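Local atomic coordinates of Alpha/beta hydrolase (Streptomyces albidoflavus, PDB entry 6KSU), a protein that probably catalyses the release and head-to-tail macrolactamization of non-ribosomal peptides, as a cyclase related to penicillin-binding proteins and beta-lactamases. Residues Gln48-Glu59 against Gly259-Arg269; Thr135-Tyr144 against Ala158-Gly169. All blocks are in the same frame, centred on the assembly; numbering follows the deposited sequence.

Interaction 1 of 2, residues Gln48-Glu59 against Gly259-Arg269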
loop_
_atom_site.group_PDB
_atom_site.type_symbol
_atom_site.label_atom_id
_atom_site.label_comp_id
_atom_site.label_asym_id
_atom_site.label_seq_id
_atom_site.Cartn_x
_atom_site.Cartn_y
_atom_site.Cartn_z
ATOM N N GLN A 48 -12.256 10.946 -7.480
ATOM C CA GLN A 48 -12.645 11.717 -6.307
ATOM C C GLN A 48 -11.381 12.235 -5.658
ATOM O O GLN A 48 -10.374 11.521 -5.597
ATOM C CB GLN A 48 -13.435 10.902 -5.270
ATOM C CG GLN A 48 -14.704 10.256 -5.766
ATOM C CD GLN A 48 -15.191 9.170 -4.807
ATOM O OE1 GLN A 48 -14.394 8.512 -4.139
ATOM N NE2 GLN A 48 -16.511 8.996 -4.726
ATOM N N LEU A 49 -11.436 13.482 -5.204
ATOM C CA LEU A 49 -10.386 14.085 -4.401
ATOM C C LEU A 49 -11.053 14.740 -3.206
ATOM O O LEU A 49 -11.995 15.528 -3.357
ATOM C CB LEU A 49 -9.556 15.098 -5.205
ATOM C CG LEU A 49 -8.500 15.906 -4.433
ATOM C CD1 LEU A 49 -7.232 15.061 -4.105
ATOM C CD2 LEU A 49 -8.123 17.148 -5.202
ATOM N N SER A 50 -10.621 14.371 -2.015
ATOM C CA SER A 50 -11.152 14.983 -0.807
ATOM C C SER A 50 -9.982 15.516 -0.011
ATOM O O SER A 50 -8.994 14.811 0.161
ATOM C CB SER A 50 -11.960 13.976 0.009
ATOM O OG SER A 50 -13.077 13.516 -0.740
ATOM N N VAL A 51 -10.088 16.759 0.447
ATOM C CA VAL A 51 -9.037 17.424 1.207
ATOM C C VAL A 51 -9.636 17.957 2.495
ATOM O O VAL A 51 -10.582 18.752 2.456
ATOM C CB VAL A 51 -8.408 18.580 0.422
ATOM C CG1 VAL A 51 -7.224 19.160 1.185
ATOM C CG2 VAL A 51 -8.034 18.125 -0.976
ATOM N N TYR A 52 -9.088 17.530 3.634
ATOM C CA TYR A 52 -9.403 18.144 4.912
ATOM C C TYR A 52 -8.259 19.084 5.260
ATOM O O TYR A 52 -7.095 18.673 5.280
ATOM C CB TYR A 52 -9.631 17.100 6.001
ATOM C CG TYR A 52 -9.920 17.685 7.365
ATOM C CD1 TYR A 52 -11.209 18.107 7.731
ATOM C CD2 TYR A 52 -8.897 17.838 8.287
ATOM C CE1 TYR A 52 -11.448 18.647 9.013
ATOM C CE2 TYR A 52 -9.117 18.364 9.520
ATOM C CZ TYR A 52 -10.390 18.772 9.892
ATOM O OH TYR A 52 -10.538 19.290 11.155
ATOM N N ARG A 53 -8.589 20.352 5.499
ATOM C CA ARG A 53 -7.575 21.369 5.729
ATOM C C ARG A 53 -8.226 22.580 6.385
ATOM O O ARG A 53 -9.304 23.019 5.969
ATOM C CB ARG A 53 -6.887 21.760 4.417
ATOM C CG ARG A 53 -6.292 23.162 4.445
ATOM C CD ARG A 53 -5.101 23.314 3.521
ATOM N NE ARG A 53 -5.484 23.394 2.122
ATOM C CZ ARG A 53 -4.774 24.046 1.209
ATOM N NH1 ARG A 53 -3.656 24.672 1.565
ATOM N NH2 ARG A 53 -5.176 24.065 -0.055
ATOM N N ASP A 54 -7.577 23.095 7.424
ATOM C CA ASP A 54 -8.069 24.250 8.178
ATOM C C ASP A 54 -9.415 23.960 8.831
ATOM O O ASP A 54 -10.290 24.826 8.905
ATOM C CB ASP A 54 -8.139 25.489 7.292
ATOM C CG ASP A 54 -6.767 26.030 6.959
ATOM O OD1 ASP A 54 -6.514 26.343 5.779
ATOM O OD2 ASP A 54 -5.942 26.129 7.895
ATOM N N GLY A 55 -9.567 22.732 9.330
ATOM C CA GLY A 55 -10.765 22.307 10.021
ATOM C C GLY A 55 -11.959 21.988 9.144
ATOM O O GLY A 55 -13.013 21.632 9.673
ATOM N N ALA A 56 -11.850 22.092 7.823
ATOM C CA ALA A 56 -13.020 21.826 7.006
ATOM C C ALA A 56 -12.653 20.970 5.805
ATOM O O ALA A 56 -11.492 20.886 5.395
ATOM C CB ALA A 56 -13.687 23.125 6.558
ATOM N N LEU A 57 -13.679 20.359 5.228
ATOM C CA LEU A 57 -13.535 19.352 4.196
ATOM C C LEU A 57 -13.939 19.914 2.835
ATOM O O LEU A 57 -14.969 20.587 2.715
ATOM C CB LEU A 57 -14.400 18.143 4.540
ATOM C CG LEU A 57 -14.464 17.006 3.531
ATOM C CD1 LEU A 57 -13.175 16.157 3.656
ATOM C CD2 LEU A 57 -15.719 16.170 3.782
ATOM N N SER A 58 -13.124 19.631 1.817
ATOM C CA SER A 58 -13.452 19.895 0.419
ATOM C C SER A 58 -13.641 18.555 -0.271
ATOM O O SER A 58 -12.804 17.662 -0.111
ATOM C CB SER A 58 -12.339 20.671 -0.300
ATOM O OG SER A 58 -12.250 22.008 0.154
ATOM N N GLU A 59 -14.718 18.417 -1.048
ATOM C CA GLU A 59 -15.029 17.166 -1.737
ATOM C C GLU A 59 -15.189 17.439 -3.222
ATOM O O GLU A 59 -16.136 18.116 -3.635
ATOM C CB GLU A 59 -16.301 16.507 -1.197
ATOM C CG GLU A 59 -16.367 16.313 0.301
ATOM C CD GLU A 59 -17.573 15.472 0.700
ATOM O OE1 GLU A 59 -17.408 14.235 0.803
ATOM O OE2 GLU A 59 -18.697 16.037 0.870
ATOM N N GLY A 259 -14.342 2.077 -1.177
ATOM C CA GLY A 259 -14.982 3.244 -0.609
ATOM C C GLY A 259 -14.513 4.511 -1.274
ATOM O O GLY A 259 -13.858 4.480 -2.322
ATOM N N SER A 260 -14.803 5.629 -0.621
ATOM C CA SER A 260 -14.627 6.932 -1.235
ATOM C C SER A 260 -13.377 7.640 -0.743
ATOM O O SER A 260 -12.847 7.363 0.333
ATOM C CB SER A 260 -15.831 7.827 -0.950
ATOM O OG SER A 260 -15.606 8.489 0.267
ATOM N N ALA A 261 -12.956 8.625 -1.528
ATOM C CA ALA A 261 -11.932 9.556 -1.063
ATOM C C ALA A 261 -12.290 10.113 0.301
ATOM O O ALA A 261 -11.435 10.232 1.178
ATOM C CB ALA A 261 -11.769 10.705 -2.070
ATOM N N THR A 262 -13.559 10.487 0.487
ATOM C CA THR A 262 -13.985 11.128 1.726
ATOM C C THR A 262 -13.935 10.157 2.899
ATOM O O THR A 262 -13.597 10.553 4.021
ATOM C CB THR A 262 -15.392 11.700 1.540
ATOM O OG1 THR A 262 -15.299 12.867 0.724
ATOM C CG2 THR A 262 -16.047 12.084 2.884
ATOM N N ASP A 263 -14.283 8.887 2.660
ATOM C CA ASP A 263 -14.123 7.847 3.681
ATOM C C ASP A 263 -12.677 7.785 4.193
ATOM O O ASP A 263 -12.440 7.725 5.405
ATOM C CB ASP A 263 -14.562 6.471 3.124
ATOM C CG ASP A 263 -16.058 6.402 2.789
ATOM O OD1 ASP A 263 -16.830 7.257 3.296
ATOM O OD2 ASP A 263 -16.478 5.497 2.023
ATOM N N LEU A 264 -11.694 7.817 3.275
ATOM C CA LEU A 264 -10.295 7.706 3.672
ATOM C C LEU A 264 -9.848 8.914 4.472
ATOM O O LEU A 264 -9.052 8.780 5.413
ATOM C CB LEU A 264 -9.389 7.548 2.451
ATOM C CG LEU A 264 -9.420 6.257 1.640
ATOM C CD1 LEU A 264 -8.455 6.388 0.451
ATOM C CD2 LEU A 264 -9.040 5.045 2.480
ATOM N N VAL A 265 -10.303 10.105 4.083
ATOM C CA VAL A 265 -9.995 11.301 4.869
ATOM C C VAL A 265 -10.619 11.189 6.262
ATOM O O VAL A 265 -10.000 11.546 7.271
ATOM C CB VAL A 265 -10.466 12.564 4.117
ATOM C CG1 VAL A 265 -10.381 13.798 4.990
ATOM C CG2 VAL A 265 -9.635 12.763 2.839
ATOM N N THR A 266 -11.829 10.641 6.342
ATOM C CA THR A 266 -12.482 10.499 7.638
ATOM C C THR A 266 -11.670 9.592 8.553
ATOM O O THR A 266 -11.408 9.934 9.709
ATOM C CB THR A 266 -13.896 9.963 7.435
ATOM O OG1 THR A 266 -14.650 10.898 6.629
ATOM C CG2 THR A 266 -14.587 9.711 8.778
ATOM N N ALA A 267 -11.217 8.441 8.033
ATOM C CA ALA A 267 -10.392 7.526 8.823
ATOM C C ALA A 267 -9.062 8.156 9.231
ATOM O O ALA A 267 -8.460 7.742 10.223
ATOM C CB ALA A 267 -10.147 6.231 8.047
ATOM N N ALA A 268 -8.590 9.149 8.486
ATOM C CA ALA A 268 -7.389 9.885 8.856
ATOM C C ALA A 268 -7.638 10.919 9.947
ATOM O O ALA A 268 -6.672 11.379 10.572
ATOM C CB ALA A 268 -6.800 10.577 7.618
ATOM N N ARG A 269 -8.907 11.288 10.200
ATOM C CA ARG A 269 -9.185 12.366 11.146
ATOM C C ARG A 269 -8.559 12.144 12.517
ATOM O O ARG A 269 -7.937 13.088 13.029
ATOM C CB ARG A 269 -10.703 12.596 11.242
ATOM C CG ARG A 269 -11.335 13.091 9.926
ATOM C CD ARG A 269 -11.040 14.557 9.671
ATOM N NE ARG A 269 -11.236 15.376 10.865
ATOM C CZ ARG A 269 -12.388 15.951 11.195
ATOM N NH1 ARG A 269 -13.448 15.801 10.410
ATOM N NH2 ARG A 269 -12.471 16.684 12.304
#
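The guanidinium of Arg269 lies flat on the ring of Tyr52, with the planes only 12° apart. Its CZ sits off-centre, 4.1 Å from the ring centroid, in a cation-pi contact. The CD methylene stands over the middle of the same face, so the arginine covers the ring from centre to rim. Bends at chi2 and chi3 fold the Arg269 chain back over the tyrosine. Farther along, Val265 CG1 packs on Tyr52 CB at 3.5 Å and also touches Leu57 CD1. Thr262 OG1 donates to Glu59 OE1 at 2.5 Å, on the anti lone pair of that oxygen. Ser50 OG lies 2.7 Å from Thr262 OG1. At the helix start, Ala261 N donates to Gln48 OE1 at 3.0 Å, from above the amide carbonyl plane; Thr349 also bonds this oxygen. Ser260 and Asp263 form a capping box there. Helix 261-268 packs on the hairpin of strands 46-53 and 56-63, at the edge of the antiparallel sheet in the penicillin-binding-protein-like domain, nearly along strand 48-53 (26° between their axes). The glutamine oxygen takes up a first-turn N-H, and the hydrogen bond between Tyr52 OH and Asp274 would help fix the ring on which the arginine lies.

Interaction 2 of 2, residues Thr135-Tyr144 against Ala158-Gly169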
loop_
_atom_site.group_PDB
_atom_site.type_symbol
_atom_site.label_atom_id
_atom_site.label_comp_id
_atom_site.label_asym_id
_atom_site.label_seq_id
_atom_site.Cartn_x
_atom_site.Cartn_y
_atom_site.Cartn_z
ATOM N N THR A 135 7.857 -6.260 8.602
ATOM C CA THR A 135 9.181 -6.696 9.023
ATOM C C THR A 135 9.132 -8.103 9.592
ATOM O O THR A 135 9.946 -8.457 10.440
ATOM C CB THR A 135 9.777 -5.735 10.051
ATOM O OG1 THR A 135 8.841 -5.532 11.108
ATOM C CG2 THR A 135 10.142 -4.406 9.424
ATOM N N ALA A 136 8.170 -8.912 9.169
ATOM C CA ALA A 136 8.042 -10.240 9.741
ATOM C C ALA A 136 8.698 -11.319 8.894
ATOM O O ALA A 136 8.741 -12.480 9.322
ATOM C CB ALA A 136 6.574 -10.596 9.968
ATOM N N GLY A 137 9.213 -10.972 7.720
ATOM C CA GLY A 137 9.822 -11.975 6.881
ATOM C C GLY A 137 8.844 -12.844 6.132
ATOM O O GLY A 137 9.247 -13.879 5.592
ATOM N N VAL A 138 7.577 -12.458 6.080
ATOM C CA VAL A 138 6.591 -13.166 5.274
ATOM C C VAL A 138 6.780 -12.800 3.804
ATOM O O VAL A 138 7.037 -11.638 3.460
ATOM C CB VAL A 138 5.165 -12.835 5.762
ATOM C CG1 VAL A 138 4.197 -13.910 5.315
ATOM C CG2 VAL A 138 5.131 -12.678 7.295
ATOM N N VAL A 139 6.654 -13.795 2.930
ATOM C CA VAL A 139 6.667 -13.558 1.491
ATOM C C VAL A 139 5.474 -12.676 1.098
ATOM O O VAL A 139 4.530 -12.493 1.876
ATOM C CB VAL A 139 6.651 -14.883 0.706
ATOM C CG1 VAL A 139 7.923 -15.687 0.975
ATOM C CG2 VAL A 139 5.434 -15.696 1.084
ATOM N N ASP A 140 5.498 -12.148 -0.119
ATOM C CA ASP A 140 4.467 -11.201 -0.529
ATOM C C ASP A 140 3.151 -11.906 -0.868
ATOM O O ASP A 140 2.104 -11.567 -0.308
ATOM C CB ASP A 140 4.980 -10.354 -1.696
ATOM C CG ASP A 140 3.946 -9.329 -2.187
ATOM O OD1 ASP A 140 2.984 -9.014 -1.442
ATOM O OD2 ASP A 140 4.101 -8.837 -3.326
ATOM N N SER A 141 3.188 -12.926 -1.725
ATOM C CA SER A 141 1.984 -13.585 -2.216
ATOM C C SER A 141 2.083 -15.090 -2.040
ATOM O O SER A 141 3.115 -15.693 -2.352
ATOM C CB SER A 141 1.758 -13.277 -3.697
ATOM O OG SER A 141 1.923 -11.893 -3.931
ATOM N N ILE A 142 0.985 -15.690 -1.572
ATOM C CA ILE A 142 0.844 -17.132 -1.387
ATOM C C ILE A 142 -0.494 -17.562 -1.982
ATOM O O ILE A 142 -1.536 -16.996 -1.633
ATOM C CB ILE A 142 0.909 -17.523 0.103
ATOM C CG1 ILE A 142 2.343 -17.505 0.611
ATOM C CG2 ILE A 142 0.307 -18.892 0.335
ATOM C CD1 ILE A 142 2.449 -17.810 2.086
ATOM N N GLU A 143 -0.467 -18.560 -2.873
ATOM C CA GLU A 143 -1.690 -19.155 -3.411
ATOM C C GLU A 143 -2.608 -19.617 -2.292
ATOM O O GLU A 143 -2.283 -20.558 -1.561
ATOM C CB GLU A 143 -1.369 -20.342 -4.327
ATOM C CG GLU A 143 -2.547 -20.922 -5.156
ATOM C CD GLU A 143 -3.556 -21.789 -4.361
ATOM O OE1 GLU A 143 -3.347 -23.023 -4.215
ATOM O OE2 GLU A 143 -4.599 -21.243 -3.936
ATOM N N TYR A 144 -3.752 -18.967 -2.141
ATOM C CA TYR A 144 -4.834 -19.559 -1.377
ATOM C C TYR A 144 -6.157 -19.229 -2.051
ATOM O O TYR A 144 -7.101 -18.741 -1.431
ATOM C CB TYR A 144 -4.831 -19.139 0.087
ATOM C CG TYR A 144 -5.623 -20.130 0.893
ATOM C CD1 TYR A 144 -5.341 -21.483 0.805
ATOM C CD2 TYR A 144 -6.697 -19.731 1.676
ATOM C CE1 TYR A 144 -6.080 -22.416 1.503
ATOM C CE2 TYR A 144 -7.441 -20.660 2.386
ATOM C CZ TYR A 144 -7.125 -22.006 2.293
ATOM O OH TYR A 144 -7.861 -22.943 2.986
ATOM N N ALA A 158 -1.833 -22.430 5.873
ATOM C CA ALA A 158 -1.121 -22.497 4.599
ATOM C C ALA A 158 0.111 -21.607 4.594
ATOM O O ALA A 158 1.118 -21.940 3.958
ATOM C CB ALA A 158 -2.049 -22.111 3.445
ATOM N N CYS A 159 0.060 -20.466 5.285
ATOM C CA CYS A 159 1.264 -19.641 5.379
ATOM C C CYS A 159 2.374 -20.383 6.104
ATOM O O CYS A 159 3.554 -20.254 5.751
ATOM C CB CYS A 159 0.975 -18.330 6.106
ATOM S SG CYS A 159 -0.320 -17.362 5.406
ATOM N N ALA A 160 2.009 -21.157 7.132
ATOM C CA ALA A 160 3.005 -21.835 7.950
ATOM C C ALA A 160 3.847 -22.791 7.114
ATOM O O ALA A 160 5.060 -22.908 7.329
ATOM C CB ALA A 160 2.319 -22.568 9.103
ATOM N N ARG A 161 3.233 -23.469 6.146
ATOM C CA ARG A 161 3.969 -24.347 5.235
ATOM C C ARG A 161 4.649 -23.577 4.106
ATOM O O ARG A 161 4.674 -24.020 2.956
ATOM C CB ARG A 161 3.029 -25.421 4.687
ATOM C CG ARG A 161 1.853 -24.903 3.865
ATOM C CD ARG A 161 0.872 -26.011 3.485
ATOM N NE ARG A 161 -0.251 -26.098 4.420
ATOM C CZ ARG A 161 -1.530 -25.941 4.085
ATOM N NH1 ARG A 161 -1.866 -25.687 2.827
ATOM N NH2 ARG A 161 -2.476 -26.039 5.013
ATOM N N GLN A 162 5.216 -22.412 4.410
ATOM C CA GLN A 162 5.867 -21.582 3.417
ATOM C C GLN A 162 7.153 -21.072 4.049
ATOM O O GLN A 162 7.110 -20.499 5.150
ATOM C CB GLN A 162 4.997 -20.406 2.969
ATOM C CG GLN A 162 5.438 -19.778 1.676
ATOM C CD GLN A 162 5.132 -20.657 0.481
ATOM O OE1 GLN A 162 4.121 -21.367 0.457
ATOM N NE2 GLN A 162 6.008 -20.616 -0.522
ATOM N N PRO A 163 8.295 -21.252 3.395
ATOM C CA PRO A 163 9.554 -20.763 3.968
ATOM C C PRO A 163 9.522 -19.255 4.167
ATOM O O PRO A 163 9.078 -18.506 3.298
ATOM C CB PRO A 163 10.606 -21.181 2.930
ATOM C CG PRO A 163 9.845 -21.423 1.674
ATOM C CD PRO A 163 8.484 -21.894 2.086
ATOM N N ALA A 164 9.986 -18.818 5.330
ATOM C CA ALA A 164 10.108 -17.396 5.593
ATOM C C ALA A 164 11.210 -16.787 4.728
ATOM O O ALA A 164 12.017 -17.482 4.098
ATOM C CB ALA A 164 10.404 -17.152 7.072
ATOM N N LEU A 165 11.251 -15.459 4.724
ATOM C CA LEU A 165 12.197 -14.732 3.892
ATOM C C LEU A 165 13.550 -14.581 4.580
ATOM O O LEU A 165 14.592 -14.576 3.912
ATOM C CB LEU A 165 11.595 -13.369 3.558
ATOM C CG LEU A 165 11.696 -12.702 2.207
ATOM C CD1 LEU A 165 11.711 -13.723 1.093
ATOM C CD2 LEU A 165 10.481 -11.804 2.063
ATOM N N PHE A 166 13.535 -14.466 5.903
ATOM C CA PHE A 166 14.642 -14.254 6.825
ATOM C C PHE A 166 13.988 -14.249 8.201
ATOM O O PHE A 166 12.753 -14.317 8.269
ATOM C CB PHE A 166 15.390 -12.953 6.534
ATOM C CG PHE A 166 14.500 -11.792 6.231
ATOM C CD1 PHE A 166 13.752 -11.194 7.231
ATOM C CD2 PHE A 166 14.418 -11.285 4.941
ATOM C CE1 PHE A 166 12.922 -10.126 6.960
ATOM C CE2 PHE A 166 13.589 -10.202 4.649
ATOM C CZ PHE A 166 12.838 -9.620 5.649
ATOM N N PRO A 167 14.735 -14.209 9.310
ATOM C CA PRO A 167 14.076 -14.248 10.627
ATOM C C PRO A 167 13.335 -12.961 10.911
ATOM O O PRO A 167 13.740 -11.869 10.462
ATOM C CB PRO A 167 15.251 -14.453 11.605
ATOM C CG PRO A 167 16.322 -15.084 10.736
ATOM C CD PRO A 167 16.194 -14.373 9.445
ATOM N N PRO A 168 12.245 -13.021 11.675
ATOM C CA PRO A 168 11.390 -11.841 11.861
ATOM C C PRO A 168 12.149 -10.657 12.443
ATOM O O PRO A 168 12.765 -10.751 13.506
ATOM C CB PRO A 168 10.307 -12.340 12.824
ATOM C CG PRO A 168 10.272 -13.841 12.625
ATOM C CD PRO A 168 11.672 -14.248 12.264
ATOM N N GLY A 169 12.106 -9.535 11.730
ATOM C CA GLY A 169 12.655 -8.290 12.231
ATOM C C GLY A 169 13.918 -7.809 11.549
ATOM O O GLY A 169 14.347 -6.680 11.815
HETATM O O HOH W 1 6.744 -16.523 4.274
#
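Gly137 O accepts from Leu165 N at 2.7 Å, in the carbonyl plane and fairly straight, with an N-H...O angle of 154°. It is the firmer of two direct backbone bonds that join the loop 135-144 to the end of helix 153-160 and the loop that follows it, within the beta-lactamase-family domain. The other, Gly169 N to Thr135 O, is weak, bent to 120°. Gly137 has positive phi and lies against the ring of Phe166, whose CE1 comes within 3.6 Å of the glycine CA. Phe166 CG sits between its own backbone N and carbonyl carbon, chi1 43°, which turns the ring toward Gly137. One water accepts from Val139 N and donates to Pro163 O, bridging the loops where they do not bond directly. Beyond it, the Ile142 and Gln162 side chains slide past each other in opposite directions. Val139 CG2 reaches the same glutamine, crossing it at about a right angle. Tyr144 meets Ala158 CB at the far end.

A second shell borders both segments. Asp140 forms a salt bridge with Arg466 of the C-terminal barrel, and its OD1 accepts from Asn176 N. Val139 O accepts from Ser175 OG. Helix 176-189 backs Ile142 and Cys159 through Thr177. On the side facing Gln162, Ile142 CD1 ends 3.6 Å from Gln162 CG.

Interactions 1 and 2 lie on opposite sides of the chain's centre. Their centres are 35 Å apart and their nearest atoms about 19 Å apart, so they do not touch. Both belong to the beta-lactamase-family domain, and the 135-144 and 158-169 segments fall in the chain between the two segments of interaction 1. Interaction 1 joins a helix to the edge of the central sheet. Interaction 2 joins loops of the helical part and faces the C-terminal barrel. Ser83 and Lys86 form an SxxK pattern, with Tyr174 a second hydroxyl on the lysine, consistent with the active site of serine penicillin-binding-protein relatives. Tyr174 follows closely after 158-169, and helix 85-98 packs on helix 261-268.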